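Local coordinates for THUMP domain-containing protein (Pyrococcus horikoshii, PDB 1VBK) that is of unconfirmed function but probably binds ATP and RNA, as expected of a ThiI-like protein with a THUMP domain, at residues S222-N225 / L226-R229. Residues are numbered along the deposited sequence; the frame is centred on the assembly and turned at random.
Sequences SLWN and LLKR
The carbonyl O of Leu223 takes two backbone N-H groups from the last turn of helix 215-228: a sound i to i+4 bond from Leu227 N, 3.2 Å long with an N-H...O angle of 161°, and a weak one from Leu226 N. Leu226 N also reaches Ser222 O, again weakly. One residue on, Lys228 N closes on Trp224 O at 2.7 Å, the shortest bond of the turn. Trp224 then folds its indole along the helix toward the C-terminal end, with CG anti to the backbone N (chi1 178°). That brings Trp224 CE3 to 3.5 Å from Leu227 CB, while Leu227 CD1 lies 3.8 Å from the same CE3; the two side chains cross at about a right angle. Lys228 comes in over one face of the Trp224 ring, with CB 4.3 Å above the plane and toward the rim, and its CG and CD near Trp224 NE1. The indole N-H itself is spoken for, bonding to Gly236 O beyond the helix, and Leu227 packs on Ala192, Phe196 and Met199 of helix 189-200. With an alanine in place of this indole, Gly236 O would probably lose its donor and a gap would open beside Leu227. Within the beta-alpha-beta unit of strand 204-210, helix 215-228 and strand 239-241, the apolar ring thus packs against the helix's last turn while its one directed N-H joins the helix to the loop leading into strand 239-241.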
# COMPACT_ATOMS: atom_id res chain seq x y z
N SER A 222 -14.56 -22.85 -5.29
CA SER A 222 -14.83 -23.09 -6.70
C SER A 222 -14.93 -21.75 -7.44
O SER A 222 -14.59 -21.66 -8.62
CB SER A 222 -16.10 -23.92 -6.89
OG SER A 222 -17.22 -23.32 -6.25
N LEU A 223 -15.39 -20.72 -6.74
CA LEU A 223 -15.49 -19.39 -7.35
C LEU A 223 -14.07 -18.88 -7.57
O LEU A 223 -13.76 -18.31 -8.62
CB LEU A 223 -16.25 -18.43 -6.43
CG LEU A 223 -17.75 -18.67 -6.26
CD1 LEU A 223 -18.31 -17.66 -5.26
CD2 LEU A 223 -18.45 -18.53 -7.60
N TRP A 224 -13.21 -19.07 -6.57
CA TRP A 224 -11.84 -18.62 -6.68
C TRP A 224 -11.09 -19.36 -7.79
O TRP A 224 -10.25 -18.77 -8.47
CB TRP A 224 -11.10 -18.79 -5.35
CG TRP A 224 -9.67 -18.36 -5.45
CD1 TRP A 224 -8.56 -19.12 -5.21
CD2 TRP A 224 -9.19 -17.10 -5.95
NE1 TRP A 224 -7.42 -18.42 -5.54
CE2 TRP A 224 -7.79 -17.18 -6.00
CE3 TRP A 224 -9.82 -15.92 -6.37
CZ2 TRP A 224 -6.99 -16.12 -6.45
CZ3 TRP A 224 -9.04 -14.87 -6.82
CH2 TRP A 224 -7.64 -14.97 -6.86
N ASN A 225 -11.38 -20.64 -7.97
CA ASN A 225 -10.72 -21.43 -9.01
C ASN A 225 -10.93 -20.82 -10.39
O ASN A 225 -10.04 -20.87 -11.23
CB ASN A 225 -11.22 -22.87 -9.01
CG ASN A 225 -10.76 -23.65 -7.79
OD1 ASN A 225 -9.57 -23.66 -7.46
ND2 ASN A 225 -11.69 -24.31 -7.12
N LEU A 226 -12.11 -20.25 -10.62
CA LEU A 226 -12.42 -19.62 -11.89
C LEU A 226 -11.67 -18.29 -12.00
O LEU A 226 -11.12 -17.97 -13.06
CB LEU A 226 -13.92 -19.36 -12.01
CG LEU A 226 -14.84 -20.58 -12.06
CD1 LEU A 226 -16.29 -20.12 -12.04
CD2 LEU A 226 -14.55 -21.39 -13.31
N LEU A 227 -11.65 -17.52 -10.91
CA LEU A 227 -10.96 -16.24 -10.89
C LEU A 227 -9.45 -16.39 -11.02
O LEU A 227 -8.77 -15.53 -11.58
CB LEU A 227 -11.27 -15.49 -9.58
CG LEU A 227 -12.65 -14.87 -9.42
CD1 LEU A 227 -12.84 -14.35 -7.99
CD2 LEU A 227 -12.81 -13.73 -10.42
N LYS A 228 -8.91 -17.49 -10.50
CA LYS A 228 -7.48 -17.72 -10.55
C LYS A 228 -6.92 -17.70 -11.98
O LYS A 228 -5.78 -17.28 -12.19
CB LYS A 228 -7.13 -19.05 -9.88
CG LYS A 228 -5.75 -19.04 -9.23
CD LYS A 228 -5.42 -20.35 -8.54
CE LYS A 228 -4.15 -20.22 -7.73
NZ LYS A 228 -3.05 -19.58 -8.51
N ARG A 229 -7.73 -18.13 -12.94
CA ARG A 229 -7.32 -18.17 -14.35
C ARG A 229 -7.15 -16.78 -14.96
O ARG A 229 -6.84 -16.65 -16.14
CB ARG A 229 -8.34 -18.95 -15.17
CG ARG A 229 -8.57 -20.37 -14.70
CD ARG A 229 -9.66 -21.05 -15.51
NE ARG A 229 -9.31 -21.19 -16.92
CZ ARG A 229 -9.86 -20.49 -17.90
NH1 ARG A 229 -10.80 -19.58 -17.64
NH2 ARG A 229 -9.49 -20.69 -19.16